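Glycosyltransferase Gtf1 (Streptococcus pneumoniae, PDB 4PQG) is a bacterial glycosyltransferase of the GT-B type that carries an added extended beta-sheet domain and holds uridine-5'-diphosphate in a pocket. Local coordinates at residues A[68-80]-A[205-217]. Numbering follows the deposited sequence.
Sequences NQVIWLYNHFTDI and KQAFVRAFMKSLN
Phe212 of helix 205-215 lays its ring among Ile71, Leu73 and His76, where strand 70-72 passes into the short, weakly bonded helix 73-76. Its CB meets two side chains at once, Leu73 CD1 at 3.5 Å and Phe77 CZ at 3.6 Å, and CG stays against the same Leu73 methyl. Having CG anti to the backbone N (chi1 167°) carries the ring across to one face of the His76 imidazole. There CD1 lies 3.4 Å from His76 CD2 and CE1 sits over that face, an edge-to-face pair with planes at 75°. At the far end, CE1 and CZ meet Ile71 CG2. The imidazole is also held at its rim, where His76 NE2 donates in the ring plane to Ser215 OG (2.7 Å). That bond is bent, at 132°, and the hydroxyl in turn donates to Phe212 O one helical turn back.

Leu73 is a knob between Lys205, Phe208, Val209 and Phe212. Phe208 extends this apolar patch, with CZ 3.3 Å from Phe77 CE2, where the two rings lie at a shallow angle with little overlap, and CE2 3.5 Å from Tyr74 CE1. Beyond it, the extended Lys205 chain brings NZ to the edge of the Tyr74 ring, donating to OH (2.9 Å); Glu192 also bonds this hydroxyl and Thr48 O the ammonium. The contact thus packs a helix against the edge-strand end of a parallel, Rossmann-like sheet, as expected of a GT-B N-terminal domain, close to where the extended antiparallel sheet joins it.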
loop_
_atom_site.group_PDB
_atom_site.type_symbol
_atom_site.label_atom_id
_atom_site.label_comp_id
_atom_site.label_asym_id
_atom_site.label_seq_id
_atom_site.Cartn_x
_atom_site.Cartn_y
_atom_site.Cartn_z
ATOM N N ASN A 68 -0.640 -14.846 10.852
ATOM C CA ASN A 68 0.672 -15.237 11.366
ATOM C C ASN A 68 1.839 -14.727 10.516
ATOM O O ASN A 68 2.985 -14.970 10.841
ATOM C CB ASN A 68 0.754 -16.751 11.602
ATOM C CG ASN A 68 0.667 -17.551 10.315
ATOM O OD1 ASN A 68 1.059 -17.087 9.234
ATOM N ND2 ASN A 68 0.154 -18.770 10.426
ATOM N N GLN A 69 1.542 -14.022 9.429
ATOM C CA GLN A 69 2.578 -13.303 8.678
ATOM C C GLN A 69 2.726 -11.831 9.123
ATOM O O GLN A 69 3.557 -11.103 8.579
ATOM C CB GLN A 69 2.241 -13.341 7.187
ATOM C CG GLN A 69 2.576 -14.639 6.480
ATOM C CD GLN A 69 2.108 -14.634 5.037
ATOM O OE1 GLN A 69 0.947 -14.326 4.747
ATOM N NE2 GLN A 69 3.008 -14.981 4.123
ATOM N N VAL A 70 1.927 -11.386 10.094
ATOM C CA VAL A 70 1.854 -9.954 10.404
ATOM C C VAL A 70 2.519 -9.596 11.730
ATOM O O VAL A 70 2.205 -10.194 12.758
ATOM C CB VAL A 70 0.394 -9.452 10.392
ATOM C CG1 VAL A 70 0.303 -7.998 10.858
ATOM C CG2 VAL A 70 -0.187 -9.610 8.994
ATOM N N ILE A 71 3.442 -8.631 11.689
ATOM C CA ILE A 71 3.983 -7.999 12.904
ATOM C C ILE A 71 3.669 -6.498 12.894
ATOM O O ILE A 71 3.934 -5.805 11.902
ATOM C CB ILE A 71 5.507 -8.198 13.040
ATOM C CG1 ILE A 71 5.813 -9.670 13.354
ATOM C CG2 ILE A 71 6.052 -7.317 14.165
ATOM C CD1 ILE A 71 7.282 -10.049 13.345
ATOM N N TRP A 72 3.059 -6.018 13.972
ATOM C CA TRP A 72 2.857 -4.596 14.182
ATOM C C TRP A 72 3.791 -4.196 15.273
ATOM O O TRP A 72 3.789 -4.802 16.352
ATOM C CB TRP A 72 1.399 -4.278 14.530
ATOM C CG TRP A 72 1.133 -2.800 14.784
ATOM C CD1 TRP A 72 1.708 -1.699 14.142
ATOM C CD2 TRP A 72 0.220 -2.221 15.775
ATOM N NE1 TRP A 72 1.226 -0.523 14.658
ATOM C CE2 TRP A 72 0.328 -0.764 15.634
ATOM C CE3 TRP A 72 -0.636 -2.744 16.734
ATOM C CZ2 TRP A 72 -0.408 0.105 16.421
ATOM C CZ3 TRP A 72 -1.378 -1.854 17.515
ATOM C CH2 TRP A 72 -1.249 -0.464 17.375
ATOM N N LEU A 73 4.652 -3.221 14.981
ATOM C CA LEU A 73 5.678 -2.776 15.928
ATOM C C LEU A 73 5.175 -2.642 17.384
ATOM O O LEU A 73 5.794 -3.172 18.326
ATOM C CB LEU A 73 6.305 -1.457 15.442
ATOM C CG LEU A 73 7.189 -0.646 16.408
ATOM C CD1 LEU A 73 8.492 -1.381 16.730
ATOM C CD2 LEU A 73 7.486 0.743 15.846
ATOM N N TYR A 74 4.061 -1.941 17.573
ATOM C CA TYR A 74 3.613 -1.563 18.929
ATOM C C TYR A 74 3.012 -2.747 19.711
ATOM O O TYR A 74 3.069 -2.799 20.930
ATOM C CB TYR A 74 2.654 -0.363 18.853
ATOM C CG TYR A 74 3.350 0.874 18.315
ATOM C CD1 TYR A 74 4.014 1.745 19.180
ATOM C CD2 TYR A 74 3.369 1.152 16.933
ATOM C CE1 TYR A 74 4.665 2.873 18.701
ATOM C CE2 TYR A 74 4.015 2.271 16.436
ATOM C CZ TYR A 74 4.675 3.117 17.327
ATOM O OH TYR A 74 5.349 4.213 16.884
ATOM N N ASN A 75 2.446 -3.693 18.976
ATOM C CA ASN A 75 1.850 -4.923 19.526
ATOM C C ASN A 75 2.898 -5.989 19.901
ATOM O O ASN A 75 2.657 -6.836 20.781
ATOM C CB ASN A 75 0.888 -5.500 18.459
ATOM C CG ASN A 75 0.407 -6.893 18.793
ATOM O OD1 ASN A 75 0.842 -7.868 18.185
ATOM N ND2 ASN A 75 -0.467 -6.998 19.793
ATOM N N HIS A 76 4.053 -5.926 19.234
ATOM C CA HIS A 76 5.081 -6.974 19.263
ATOM C C HIS A 76 5.652 -7.220 20.626
ATOM O O HIS A 76 5.979 -8.361 20.964
ATOM C CB HIS A 76 6.219 -6.638 18.302
ATOM C CG HIS A 76 7.356 -7.634 18.319
ATOM N ND1 HIS A 76 7.249 -8.864 17.786
ATOM C CD2 HIS A 76 8.652 -7.533 18.822
ATOM C CE1 HIS A 76 8.418 -9.523 17.942
ATOM N NE2 HIS A 76 9.275 -8.703 18.572
ATOM N N PHE A 77 5.760 -6.154 21.414
ATOM C CA PHE A 77 6.267 -6.239 22.767
ATOM C C PHE A 77 5.246 -6.793 23.761
ATOM O O PHE A 77 5.544 -6.912 24.944
ATOM C CB PHE A 77 6.736 -4.857 23.239
ATOM C CG PHE A 77 7.806 -4.240 22.375
ATOM C CD1 PHE A 77 9.145 -4.508 22.612
ATOM C CD2 PHE A 77 7.471 -3.359 21.347
ATOM C CE1 PHE A 77 10.149 -3.929 21.835
ATOM C CE2 PHE A 77 8.462 -2.774 20.560
ATOM C CZ PHE A 77 9.807 -3.055 20.807
ATOM N N THR A 78 4.027 -7.069 23.313
ATOM C CA THR A 78 3.008 -7.600 24.190
ATOM C C THR A 78 2.708 -9.046 23.797
ATOM O O THR A 78 3.225 -9.556 22.795
ATOM C CB THR A 78 1.686 -6.780 24.148
ATOM O OG1 THR A 78 0.904 -7.165 23.009
ATOM C CG2 THR A 78 1.959 -5.247 24.130
ATOM N N ASP A 79 1.841 -9.695 24.560
ATOM C CA ASP A 79 1.450 -11.062 24.228
ATOM C C ASP A 79 0.070 -11.138 23.572
ATOM O O ASP A 79 -0.471 -12.229 23.406
ATOM C CB ASP A 79 1.525 -11.953 25.474
ATOM C CG ASP A 79 0.436 -11.648 26.494
ATOM O OD1 ASP A 79 -0.459 -10.794 26.275
ATOM O OD2 ASP A 79 0.471 -12.281 27.559
ATOM N N ILE A 80 -0.500 -9.988 23.196
ATOM C CA ILE A 80 -1.770 -9.978 22.444
ATOM C C ILE A 80 -1.481 -10.264 20.971
ATOM O O ILE A 80 -0.644 -9.585 20.344
ATOM C CB ILE A 80 -2.553 -8.658 22.613
ATOM C CG1 ILE A 80 -2.989 -8.508 24.080
ATOM C CG2 ILE A 80 -3.724 -8.582 21.615
ATOM C CD1 ILE A 80 -3.778 -7.253 24.403
ATOM N N LYS A 205 11.663 7.336 18.922
ATOM C CA LYS A 205 11.205 6.155 18.177
ATOM C C LYS A 205 12.360 5.295 17.636
ATOM O O LYS A 205 12.250 4.067 17.561
ATOM C CB LYS A 205 10.254 6.556 17.040
ATOM C CG LYS A 205 9.578 5.344 16.387
ATOM C CD LYS A 205 8.373 5.727 15.571
ATOM C CE LYS A 205 7.909 4.513 14.790
ATOM N NZ LYS A 205 6.524 4.711 14.292
ATOM N N GLN A 206 13.468 5.931 17.268
ATOM C CA GLN A 206 14.618 5.184 16.770
ATOM C C GLN A 206 15.117 4.134 17.766
ATOM O O GLN A 206 15.385 2.991 17.389
ATOM C CB GLN A 206 15.756 6.123 16.392
ATOM C CG GLN A 206 15.547 6.876 15.086
ATOM C CD GLN A 206 16.817 7.605 14.677
ATOM O OE1 GLN A 206 17.592 7.115 13.859
ATOM N NE2 GLN A 206 17.057 8.760 15.282
ATOM N N ALA A 207 15.236 4.535 19.028
ATOM C CA ALA A 207 15.689 3.634 20.082
ATOM C C ALA A 207 14.690 2.508 20.284
ATOM O O ALA A 207 15.068 1.351 20.536
ATOM C CB ALA A 207 15.903 4.403 21.378
ATOM N N PHE A 208 13.410 2.859 20.159
ATOM C CA PHE A 208 12.321 1.917 20.309
ATOM C C PHE A 208 12.365 0.872 19.189
ATOM O O PHE A 208 12.276 -0.344 19.443
ATOM C CB PHE A 208 10.996 2.699 20.287
ATOM C CG PHE A 208 9.766 1.853 20.480
ATOM C CD1 PHE A 208 9.592 1.090 21.628
ATOM C CD2 PHE A 208 8.748 1.877 19.534
ATOM C CE1 PHE A 208 8.435 0.349 21.819
ATOM C CE2 PHE A 208 7.590 1.148 19.726
ATOM C CZ PHE A 208 7.430 0.383 20.869
ATOM N N VAL A 209 12.529 1.346 17.954
ATOM C CA VAL A 209 12.667 0.448 16.798
ATOM C C VAL A 209 13.937 -0.406 16.919
ATOM O O VAL A 209 13.924 -1.570 16.540
ATOM C CB VAL A 209 12.625 1.236 15.461
ATOM C CG1 VAL A 209 12.984 0.350 14.276
ATOM C CG2 VAL A 209 11.227 1.830 15.275
ATOM N N ARG A 210 15.011 0.165 17.455
ATOM C CA ARG A 210 16.224 -0.629 17.716
ATOM C C ARG A 210 15.926 -1.820 18.632
ATOM O O ARG A 210 16.305 -2.952 18.325
ATOM C CB ARG A 210 17.351 0.230 18.295
ATOM C CG ARG A 210 18.705 -0.443 18.170
ATOM C CD ARG A 210 19.797 0.343 18.863
ATOM N NE ARG A 210 20.149 1.543 18.108
ATOM C CZ ARG A 210 20.819 1.553 16.949
ATOM N NH1 ARG A 210 21.216 0.418 16.370
ATOM N NH2 ARG A 210 21.089 2.714 16.357
ATOM N N ALA A 211 15.235 -1.548 19.741
ATOM C CA ALA A 211 14.839 -2.573 20.708
ATOM C C ALA A 211 13.980 -3.629 20.049
ATOM O O ALA A 211 14.128 -4.829 20.311
ATOM C CB ALA A 211 14.086 -1.936 21.874
ATOM N N PHE A 212 13.058 -3.177 19.201
ATOM C CA PHE A 212 12.272 -4.083 18.393
ATOM C C PHE A 212 13.167 -4.991 17.527
ATOM O O PHE A 212 13.049 -6.232 17.565
ATOM C CB PHE A 212 11.306 -3.313 17.493
ATOM C CG PHE A 212 10.691 -4.182 16.430
ATOM C CD1 PHE A 212 9.655 -5.054 16.749
ATOM C CD2 PHE A 212 11.182 -4.164 15.137
ATOM C CE1 PHE A 212 9.104 -5.883 15.776
ATOM C CE2 PHE A 212 10.642 -4.991 14.155
ATOM C CZ PHE A 212 9.599 -5.854 14.482
ATOM N N MET A 213 14.065 -4.375 16.768
ATOM C CA MET A 213 14.976 -5.135 15.905
ATOM C C MET A 213 15.777 -6.185 16.686
ATOM O O MET A 213 15.866 -7.331 16.258
ATOM C CB MET A 213 15.905 -4.207 15.135
ATOM C CG MET A 213 15.216 -3.346 14.077
ATOM S SD MET A 213 14.449 -4.245 12.713
ATOM C CE MET A 213 15.900 -4.809 11.820
ATOM N N LYS A 214 16.321 -5.794 17.835
ATOM C CA LYS A 214 17.122 -6.700 18.674
ATOM C C LYS A 214 16.258 -7.842 19.187
ATOM O O LYS A 214 16.712 -8.986 19.243
ATOM C CB LYS A 214 17.781 -5.942 19.836
ATOM C CG LYS A 214 18.857 -4.983 19.364
ATOM C CD LYS A 214 19.651 -4.395 20.512
ATOM C CE LYS A 214 20.783 -3.534 19.979
ATOM N NZ LYS A 214 21.919 -4.341 19.456
ATOM N N SER A 215 15.003 -7.530 19.514
ATOM C CA SER A 215 14.025 -8.539 19.949
ATOM C C SER A 215 13.719 -9.616 18.899
ATOM O O SER A 215 13.117 -10.631 19.234
ATOM C CB SER A 215 12.712 -7.892 20.449
ATOM O OG SER A 215 11.707 -7.827 19.440
ATOM N N LEU A 216 14.093 -9.387 17.638
ATOM C CA LEU A 216 13.913 -10.417 16.599
ATOM C C LEU A 216 14.950 -11.533 16.696
ATOM O O LEU A 216 14.731 -12.624 16.162
ATOM C CB LEU A 216 13.949 -9.822 15.178
ATOM C CG LEU A 216 12.910 -8.733 14.894
ATOM C CD1 LEU A 216 13.156 -8.066 13.545
ATOM C CD2 LEU A 216 11.498 -9.291 14.987
ATOM N N ASN A 217 16.072 -11.245 17.350
ATOM C CA ASN A 217 17.157 -12.207 17.516
ATOM C C ASN A 217 17.581 -12.719 16.141
ATOM O O ASN A 217 17.543 -13.924 15.866
ATOM C CB ASN A 217 16.742 -13.346 18.465
ATOM C CG ASN A 217 16.674 -12.897 19.917
ATOM O OD1 ASN A 217 17.459 -12.055 20.349
ATOM N ND2 ASN A 217 15.737 -13.453 20.677
#